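Phage terminase large subunit (Thermus phage P7426, PDB 7KS4) probably acts as the ATP-driven motor and DNA-cutting endonuclease of viral genome packaging, its ATPase domain being the part modelled here. Local coordinates at residues Ala51-Ala56 with Val86-Arg91; Asp141-Ala146 with Ser165-Pro170; Val151-Ala156 with Leu188-Glu193. All blocks are in the same frame, centred on the assembly; numbering follows the deposited sequence.

Contact 1 of 3, residues Ala51-Ala56 with Val86-Arg91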
loop_
_atom_site.group_PDB
_atom_site.type_symbol
_atom_site.label_atom_id
_atom_site.label_comp_id
_atom_site.label_asym_id
_atom_site.label_seq_id
_atom_site.Cartn_x
_atom_site.Cartn_y
_atom_site.Cartn_z
ATOM N N ALA A 51 7.063 -0.196 -1.329
ATOM C CA ALA A 51 6.810 -0.185 0.106
ATOM C C ALA A 51 5.550 -0.965 0.446
ATOM O O ALA A 51 5.520 -1.722 1.425
ATOM C CB ALA A 51 6.700 1.254 0.603
ATOM N N ALA A 52 4.494 -0.794 -0.349
ATOM C CA ALA A 52 3.274 -1.548 -0.097
ATOM C C ALA A 52 3.517 -3.045 -0.248
ATOM O O ALA A 52 2.997 -3.846 0.533
ATOM C CB ALA A 52 2.165 -1.086 -1.038
ATOM N N SER A 53 4.291 -3.446 -1.260
ATOM C CA SER A 53 4.541 -4.869 -1.465
ATOM C C SER A 53 5.300 -5.458 -0.285
ATOM O O SER A 53 5.000 -6.573 0.163
ATOM C CB SER A 53 5.300 -5.092 -2.777
ATOM O OG SER A 53 6.679 -4.768 -2.658
ATOM N N VAL A 54 6.267 -4.711 0.256
ATOM C CA VAL A 54 7.015 -5.191 1.417
ATOM C C VAL A 54 6.089 -5.396 2.605
ATOM O O VAL A 54 6.229 -6.370 3.355
ATOM C CB VAL A 54 8.155 -4.216 1.756
ATOM C CG1 VAL A 54 8.831 -4.602 3.078
ATOM C CG2 VAL A 54 9.175 -4.212 0.620
ATOM N N GLU A 55 5.149 -4.469 2.815
ATOM C CA GLU A 55 4.197 -4.613 3.915
ATOM C C GLU A 55 3.392 -5.898 3.780
ATOM O O GLU A 55 3.202 -6.632 4.758
ATOM C CB GLU A 55 3.260 -3.401 3.963
ATOM C CG GLU A 55 3.944 -2.098 4.368
ATOM C CD GLU A 55 4.093 -1.949 5.869
ATOM O OE1 GLU A 55 3.287 -2.542 6.615
ATOM O OE2 GLU A 55 5.028 -1.244 6.307
ATOM N N ALA A 56 2.912 -6.188 2.572
ATOM C CA ALA A 56 2.134 -7.403 2.342
ATOM C C ALA A 56 2.968 -8.655 2.582
ATOM O O ALA A 56 2.508 -9.602 3.230
ATOM C CB ALA A 56 1.573 -7.392 0.923
ATOM N N VAL A 86 4.164 -11.347 -5.255
ATOM C CA VAL A 86 4.407 -12.720 -5.695
ATOM C C VAL A 86 5.904 -13.008 -5.748
ATOM O O VAL A 86 6.389 -13.958 -5.121
ATOM C CB VAL A 86 3.741 -12.981 -7.057
ATOM C CG1 VAL A 86 4.163 -14.344 -7.609
ATOM C CG2 VAL A 86 2.226 -12.920 -6.924
ATOM N N GLU A 87 6.656 -12.210 -6.516
ATOM C CA GLU A 87 8.094 -12.457 -6.639
ATOM C C GLU A 87 8.746 -12.554 -5.267
ATOM O O GLU A 87 9.511 -13.487 -4.988
ATOM C CB GLU A 87 8.773 -11.355 -7.461
ATOM C CG GLU A 87 10.253 -11.636 -7.791
ATOM C CD GLU A 87 11.210 -11.315 -6.642
ATOM O OE1 GLU A 87 10.922 -10.376 -5.867
ATOM O OE2 GLU A 87 12.251 -12.003 -6.516
ATOM N N LYS A 88 8.450 -11.587 -4.395
ATOM C CA LYS A 88 9.095 -11.540 -3.087
ATOM C C LYS A 88 8.690 -12.729 -2.229
ATOM O O LYS A 88 9.531 -13.313 -1.536
ATOM C CB LYS A 88 8.746 -10.230 -2.378
ATOM C CG LYS A 88 9.264 -8.998 -3.094
ATOM C CD LYS A 88 8.843 -7.713 -2.390
ATOM C CE LYS A 88 9.699 -6.541 -2.836
ATOM N NZ LYS A 88 9.778 -6.440 -4.309
ATOM N N VAL A 89 7.407 -13.090 -2.249
ATOM C CA VAL A 89 6.921 -14.197 -1.430
ATOM C C VAL A 89 7.503 -15.517 -1.921
ATOM O O VAL A 89 7.921 -16.364 -1.124
ATOM C CB VAL A 89 5.380 -14.216 -1.438
ATOM C CG1 VAL A 89 4.833 -15.571 -0.990
ATOM C CG2 VAL A 89 4.825 -13.109 -0.548
ATOM N N GLU A 90 7.528 -15.726 -3.236
ATOM C CA GLU A 90 8.057 -16.984 -3.752
ATOM C C GLU A 90 9.548 -17.118 -3.478
ATOM O O GLU A 90 10.035 -18.231 -3.241
ATOM C CB GLU A 90 7.743 -17.105 -5.246
ATOM C CG GLU A 90 6.294 -17.518 -5.486
ATOM C CD GLU A 90 5.915 -17.595 -6.945
ATOM O OE1 GLU A 90 6.737 -17.234 -7.814
ATOM O OE2 GLU A 90 4.777 -18.025 -7.223
ATOM N N ARG A 91 10.283 -16.004 -3.486
ATOM C CA ARG A 91 11.702 -16.046 -3.155
ATOM C C ARG A 91 11.914 -16.231 -1.657
ATOM O O ARG A 91 12.701 -17.086 -1.227
ATOM C CB ARG A 91 12.381 -14.765 -3.639
ATOM C CG ARG A 91 13.794 -14.579 -3.113
ATOM C CD ARG A 91 14.540 -13.521 -3.910
ATOM N NE ARG A 91 13.819 -12.248 -3.941
ATOM C CZ ARG A 91 13.900 -11.313 -2.999
ATOM N NH1 ARG A 91 13.207 -10.190 -3.122
ATOM N NH2 ARG A 91 14.673 -11.493 -1.935
#
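Lys88 reaches from helix 75-92 to Ser53 on helix 48-62 and meets it with its last carbons: Ser53 OG lies 3.5 Å from Lys88 CE and 3.7 Å from Lys88 CD. The lysine runs nearly extended until its last torsion (chi4 50°), where the chain bends and turns the ammonium aside, leaving methylene carbons against the serine oxygen. Lys88 NZ instead forms a salt bridge with Glu50, a residue of the ADP site one turn before Val54. Ser53 OG is tied back to its own helix by a hydrogen bond with Glu50 O, so both polar ends in this buried contact are satisfied at the same residue. Helix 48-62 is the one that follows the P-loop in this ASCE-type ATPase domain, and helix 75-92 packs alongside it. Val54 adds a looser touch, its CG2 lying 4.2 Å from Lys88 CE although its CB points away from the second helix; Phe16 and Leu19 of helix 13-19 also pack on it. On the exposed side of helix 75-92, Arg91 NE makes a salt bridge of 3.0 Å to Glu87 OE2 one turn earlier, with the carboxylate oxygen almost in the guanidinium plane and the N-H...O angle at 168°.

Contact 2 of 3, residues Asp141-Ala146 with Ser165-Pro170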
loop_
_atom_site.group_PDB
_atom_site.type_symbol
_atom_site.label_atom_id
_atom_site.label_comp_id
_atom_site.label_asym_id
_atom_site.label_seq_id
_atom_site.Cartn_x
_atom_site.Cartn_y
_atom_site.Cartn_z
ATOM N N ASP A 141 -18.423 -6.184 -8.514
ATOM C CA ASP A 141 -19.061 -7.480 -8.310
ATOM C C ASP A 141 -18.140 -8.437 -7.565
ATOM O O ASP A 141 -18.588 -9.181 -6.684
ATOM C CB ASP A 141 -19.480 -8.072 -9.655
ATOM C CG ASP A 141 -20.569 -7.262 -10.330
ATOM O OD1 ASP A 141 -21.179 -6.406 -9.652
ATOM O OD2 ASP A 141 -20.822 -7.484 -11.532
ATOM N N ASN A 142 -16.854 -8.433 -7.898
ATOM C CA ASN A 142 -15.890 -9.310 -7.248
ATOM C C ASN A 142 -15.454 -8.805 -5.877
ATOM O O ASN A 142 -14.532 -9.375 -5.286
ATOM C CB ASN A 142 -14.668 -9.499 -8.149
ATOM C CG ASN A 142 -14.954 -10.402 -9.332
ATOM O OD1 ASN A 142 -15.809 -11.285 -9.260
ATOM N ND2 ASN A 142 -14.241 -10.185 -10.429
ATOM N N LEU A 143 -16.084 -7.755 -5.358
ATOM C CA LEU A 143 -15.838 -7.287 -3.994
ATOM C C LEU A 143 -16.919 -7.896 -3.105
ATOM O O LEU A 143 -17.960 -7.291 -2.846
ATOM C CB LEU A 143 -15.826 -5.763 -3.931
ATOM C CG LEU A 143 -14.724 -5.078 -4.745
ATOM C CD1 LEU A 143 -14.853 -3.572 -4.644
ATOM C CD2 LEU A 143 -13.339 -5.525 -4.293
ATOM N N ARG A 144 -16.668 -9.124 -2.657
ATOM C CA ARG A 144 -17.530 -9.821 -1.715
ATOM C C ARG A 144 -16.635 -10.488 -0.682
ATOM O O ARG A 144 -15.504 -10.881 -0.985
ATOM C CB ARG A 144 -18.430 -10.852 -2.421
ATOM C CG ARG A 144 -18.986 -10.364 -3.758
ATOM C CD ARG A 144 -20.206 -11.154 -4.233
ATOM N NE ARG A 144 -19.918 -12.570 -4.469
ATOM C CZ ARG A 144 -20.473 -13.589 -3.816
ATOM N NH1 ARG A 144 -21.375 -13.386 -2.868
ATOM N NH2 ARG A 144 -20.130 -14.832 -4.125
ATOM N N GLY A 145 -17.136 -10.603 0.543
ATOM C CA GLY A 145 -16.266 -10.927 1.659
ATOM C C GLY A 145 -15.565 -9.636 2.033
ATOM O O GLY A 145 -16.004 -8.579 1.581
ATOM N N ALA A 146 -14.508 -9.669 2.844
ATOM C CA ALA A 146 -14.007 -10.851 3.532
ATOM C C ALA A 146 -13.238 -10.332 4.743
ATOM O O ALA A 146 -12.831 -9.173 4.754
ATOM C CB ALA A 146 -13.111 -11.687 2.630
ATOM N N SER A 165 -15.980 2.943 1.848
ATOM C CA SER A 165 -16.938 3.022 2.951
ATOM C C SER A 165 -17.760 1.747 3.072
ATOM O O SER A 165 -18.070 1.300 4.183
ATOM C CB SER A 165 -17.861 4.229 2.767
ATOM O OG SER A 165 -18.648 4.097 1.599
ATOM N N GLU A 166 -18.135 1.150 1.944
ATOM C CA GLU A 166 -19.073 0.039 1.947
ATOM C C GLU A 166 -18.401 -1.323 1.822
ATOM O O GLU A 166 -18.844 -2.284 2.460
ATOM C CB GLU A 166 -20.086 0.224 0.812
ATOM C CG GLU A 166 -20.893 1.524 0.926
ATOM C CD GLU A 166 -21.798 1.772 -0.268
ATOM O OE1 GLU A 166 -21.829 0.921 -1.183
ATOM O OE2 GLU A 166 -22.482 2.819 -0.292
ATOM N N ALA A 167 -17.330 -1.434 1.037
ATOM C CA ALA A 167 -16.782 -2.739 0.688
ATOM C C ALA A 167 -15.470 -3.077 1.382
ATOM O O ALA A 167 -15.084 -4.252 1.375
ATOM C CB ALA A 167 -16.578 -2.833 -0.830
ATOM N N ILE A 168 -14.774 -2.103 1.975
ATOM C CA ILE A 168 -13.463 -2.365 2.568
ATOM C C ILE A 168 -13.485 -2.076 4.064
ATOM O O ILE A 168 -13.204 -2.964 4.876
ATOM C CB ILE A 168 -12.374 -1.545 1.853
ATOM C CG1 ILE A 168 -12.286 -1.982 0.394
ATOM C CG2 ILE A 168 -11.013 -1.719 2.528
ATOM C CD1 ILE A 168 -11.740 -0.919 -0.503
ATOM N N GLU A 169 -13.837 -0.851 4.444
ATOM C CA GLU A 169 -13.751 -0.469 5.851
ATOM C C GLU A 169 -14.531 -1.385 6.787
ATOM O O GLU A 169 -14.010 -1.694 7.872
ATOM C CB GLU A 169 -14.215 0.982 6.019
ATOM C CG GLU A 169 -13.947 1.577 7.406
ATOM C CD GLU A 169 -15.017 1.211 8.429
ATOM O OE1 GLU A 169 -16.147 0.866 8.017
ATOM O OE2 GLU A 169 -14.727 1.260 9.645
ATOM N N PRO A 170 -15.751 -1.830 6.467
ATOM C CA PRO A 170 -16.480 -2.664 7.439
ATOM C C PRO A 170 -15.749 -3.943 7.798
ATOM O O PRO A 170 -15.675 -4.295 8.980
ATOM C CB PRO A 170 -17.817 -2.944 6.731
ATOM C CG PRO A 170 -17.950 -1.846 5.707
ATOM C CD PRO A 170 -16.550 -1.565 5.258
#
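Leu143 turns to Ala167 through two side-chain torsions: CG stands beside the backbone N and opposite the carbonyl carbon (chi1 -63°), and the extended second torsion (chi2 178°) carries CD1 onward to the alanine methyl. The leucine thus touches with the end of one branch, CD1 lying 4.3 Å from Ala167 CB. Ala167 has no torsion of its own to adjust; its CB already points toward the loop, so the position of the helix backbone alone decides where the methyl sits. Leu143 and Ala167 are also where the two backbones come nearest, with 6.6 Å between Leu143 CA and Ala167 CA. The side-chain contact is apolar and loose, and both residues are partly exposed. Val163, one turn earlier on the same helix, and Trp69 of strand 67-72 also touch Leu143, so the leucine is shared between helix and sheet.

Beyond this pair the two backbones pass each other at Gly145, whose carbonyl O is 4.4 Å from Ala167 O, a spacing of two acceptors that implies no bond. The peptide bond between Gly145 and Ala146 is cis. On the helix side the backbone widens into a pi-type turn over Ser165-Ile168, and a kink follows where the N of Pro170 cannot donate to the preceding turn. On the loop side, Lys135 NZ bonds to the backbone O of Asn142, and Tyr75 meets its ND2. Away from the nucleotide site, this is plain surface packing in a P-loop NTPase fold: the loop leading into strand 150-153 of the predicted Walker B motif lies against helix 161-175, which follows that strand and packs on a face of the sheet.

Contact 3 of 3, residues Val151-Ala156 with Leu188-Glu193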
loop_
_atom_site.group_PDB
_atom_site.type_symbol
_atom_site.label_atom_id
_atom_site.label_comp_id
_atom_site.label_asym_id
_atom_site.label_seq_id
_atom_site.Cartn_x
_atom_site.Cartn_y
_atom_site.Cartn_z
ATOM N N VAL A 151 -5.229 -4.120 4.199
ATOM C CA VAL A 151 -5.625 -3.780 2.839
ATOM C C VAL A 151 -4.722 -2.665 2.347
ATOM O O VAL A 151 -4.323 -1.784 3.114
ATOM C CB VAL A 151 -7.110 -3.370 2.751
ATOM C CG1 VAL A 151 -7.374 -2.113 3.572
ATOM C CG2 VAL A 151 -7.514 -3.161 1.308
ATOM N N ILE A 152 -4.384 -2.728 1.063
ATOM C CA ILE A 152 -3.654 -1.671 0.377
ATOM C C ILE A 152 -4.558 -1.116 -0.708
ATOM O O ILE A 152 -5.081 -1.876 -1.532
ATOM C CB ILE A 152 -2.338 -2.194 -0.227
ATOM C CG1 ILE A 152 -1.441 -2.753 0.877
ATOM C CG2 ILE A 152 -1.634 -1.081 -1.009
ATOM C CD1 ILE A 152 -0.484 -3.843 0.396
ATOM N N LEU A 153 -4.748 0.204 -0.703
ATOM C CA LEU A 153 -5.459 0.898 -1.771
ATOM C C LEU A 153 -4.415 1.636 -2.592
ATOM O O LEU A 153 -3.764 2.559 -2.090
ATOM C CB LEU A 153 -6.510 1.870 -1.233
ATOM C CG LEU A 153 -7.862 1.270 -0.853
ATOM C CD1 LEU A 153 -7.744 0.401 0.375
ATOM C CD2 LEU A 153 -8.893 2.374 -0.634
ATOM N N ASP A 154 -4.252 1.220 -3.841
ATOM C CA ASP A 154 -3.303 1.836 -4.758
ATOM C C ASP A 154 -4.049 2.810 -5.661
ATOM O O ASP A 154 -5.173 2.534 -6.087
ATOM C CB ASP A 154 -2.590 0.775 -5.591
ATOM C CG ASP A 154 -1.402 1.328 -6.357
ATOM O OD1 ASP A 154 -0.828 2.351 -5.931
ATOM O OD2 ASP A 154 -1.039 0.726 -7.381
ATOM N N GLU A 155 -3.425 3.951 -5.940
ATOM C CA GLU A 155 -4.095 5.075 -6.604
ATOM C C GLU A 155 -5.491 5.288 -6.022
ATOM O O GLU A 155 -6.504 5.378 -6.728
ATOM C CB GLU A 155 -4.132 4.880 -8.117
ATOM C CG GLU A 155 -2.863 5.402 -8.805
ATOM C CD GLU A 155 -2.600 6.880 -8.502
ATOM O OE1 GLU A 155 -3.393 7.742 -8.944
ATOM O OE2 GLU A 155 -1.618 7.176 -7.792
ATOM N N ALA A 156 -5.515 5.398 -4.695
ATOM C CA ALA A 156 -6.764 5.494 -3.952
ATOM C C ALA A 156 -7.602 6.699 -4.360
ATOM O O ALA A 156 -8.835 6.634 -4.322
ATOM C CB ALA A 156 -6.460 5.560 -2.459
ATOM N N LEU A 188 -9.741 17.620 -4.302
ATOM C CA LEU A 188 -10.249 17.647 -2.933
ATOM C C LEU A 188 -11.417 16.672 -2.823
ATOM O O LEU A 188 -12.594 17.046 -2.808
ATOM C CB LEU A 188 -10.644 19.064 -2.545
ATOM C CG LEU A 188 -9.542 20.095 -2.790
ATOM C CD1 LEU A 188 -10.039 21.479 -2.426
ATOM C CD2 LEU A 188 -8.277 19.758 -2.001
ATOM N N ASN A 189 -11.064 15.389 -2.744
ATOM C CA ASN A 189 -12.031 14.310 -2.608
ATOM C C ASN A 189 -11.755 13.526 -1.330
ATOM O O ASN A 189 -11.071 14.027 -0.433
ATOM C CB ASN A 189 -11.994 13.402 -3.837
ATOM C CG ASN A 189 -10.675 12.660 -3.987
ATOM O OD1 ASN A 189 -9.777 12.756 -3.147
ATOM N ND2 ASN A 189 -10.551 11.927 -5.082
ATOM N N TRP A 190 -12.288 12.306 -1.224
ATOM C CA TRP A 190 -12.165 11.570 0.029
ATOM C C TRP A 190 -10.709 11.317 0.404
ATOM O O TRP A 190 -10.377 11.290 1.593
ATOM C CB TRP A 190 -12.934 10.247 -0.054
ATOM C CG TRP A 190 -12.242 9.176 -0.834
ATOM C CD1 TRP A 190 -12.282 8.989 -2.185
ATOM C CD2 TRP A 190 -11.419 8.134 -0.307
ATOM N NE1 TRP A 190 -11.532 7.891 -2.533
ATOM C CE2 TRP A 190 -10.994 7.345 -1.397
ATOM C CE3 TRP A 190 -11.002 7.787 0.980
ATOM C CZ2 TRP A 190 -10.165 6.233 -1.241
ATOM C CZ3 TRP A 190 -10.182 6.675 1.137
ATOM C CH2 TRP A 190 -9.774 5.913 0.031
ATOM N N PHE A 191 -9.825 11.140 -0.585
ATOM C CA PHE A 191 -8.420 10.884 -0.277
ATOM C C PHE A 191 -7.781 12.089 0.396
ATOM O O PHE A 191 -6.954 11.939 1.303
ATOM C CB PHE A 191 -7.669 10.512 -1.553
ATOM C CG PHE A 191 -6.195 10.308 -1.358
ATOM C CD1 PHE A 191 -5.711 9.128 -0.825
ATOM C CD2 PHE A 191 -5.290 11.291 -1.734
ATOM C CE1 PHE A 191 -4.355 8.934 -0.649
ATOM C CE2 PHE A 191 -3.926 11.101 -1.564
ATOM C CZ PHE A 191 -3.458 9.918 -1.023
ATOM N N TYR A 192 -8.162 13.295 -0.038
ATOM C CA TYR A 192 -7.710 14.512 0.627
ATOM C C TYR A 192 -8.172 14.554 2.079
ATOM O O TYR A 192 -7.400 14.913 2.977
ATOM C CB TYR A 192 -8.235 15.726 -0.139
ATOM C CG TYR A 192 -8.192 17.011 0.642
ATOM C CD1 TYR A 192 -6.978 17.602 0.986
ATOM C CD2 TYR A 192 -9.367 17.643 1.033
ATOM C CE1 TYR A 192 -6.941 18.791 1.707
ATOM C CE2 TYR A 192 -9.341 18.823 1.750
ATOM C CZ TYR A 192 -8.129 19.397 2.080
ATOM O OH TYR A 192 -8.115 20.573 2.793
ATOM N N GLU A 193 -9.435 14.208 2.323
ATOM C CA GLU A 193 -9.952 14.205 3.687
ATOM C C GLU A 193 -9.172 13.238 4.565
ATOM O O GLU A 193 -8.758 13.589 5.677
ATOM C CB GLU A 193 -11.430 13.841 3.676
ATOM C CG GLU A 193 -12.236 14.796 2.844
ATOM C CD GLU A 193 -13.653 14.357 2.638
ATOM O OE1 GLU A 193 -13.987 13.188 2.948
ATOM O OE2 GLU A 193 -14.432 15.203 2.162
#
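Apolar packing carries most of this buried contact. Leu153 CD2 meets the Trp190 ring at its edge, near the ring plane, 3.7 Å from Trp190 CH2. The Ala156 methyl touches both aromatic side chains, roughly at right angles as seen from CB, which is 4.0 Å from Trp190 CZ2 and equally 4.0 Å from Phe191 CD1. Phe191 comes to it with CG anti to the backbone N (chi1 177°), whereas Trp190 CG sits between its backbone N and carbonyl carbon (chi1 77°). Ala156 O lies obliquely against the indole carbons, 3.4 Å from Trp190 CZ2. Trp164 lies nearly parallel to that indole, and Phe194 meets it edge-to-face.

Among the polar contacts, Trp190 NE1 gives its hydrogen bond to Ile159 O. Asn189 is the N-cap of helix 190-197, and its OD1 accepts weakly from Phe191 N at 3.0 Å. Another weak bond runs from Glu155 N to Asp154 OD1, while Asp154 OD2 bonds to Gln77.

Val151 to Glu155 belong to the predicted Walker B motif; Asp154 binds magnesium in a structure of this protein, though no ion sits on it here, and Glu155 is the predicted catalytic residue. The start of helix 190-197 thus packs against the C-terminal end of the Walker B strand, and just after it, in a P-loop ATPase fold.

Overall arrangement
Strand 150-153 is where the three contacts come together. From contact 1, Ala52 O lies 3.5 Å from Ile152 CD1 of contact 3; from contact 2, Ile168 CG2 lies 3.8 Å from Val151 CG1. The centres of contacts 1 and 3 are about 22 Å apart, on opposite sides of the chain's centre, whereas contacts 1 and 2 do not touch, their nearest atoms being about 14 Å apart. The nucleotide lies nearer contact 1: the side chain of Ser53 is about 8 Å from the bound ADP, against about 11 Å for Phe191 in contact 3. The magnesium ion is about 10 Å from the side chains of Ser53 and Ala156 alike.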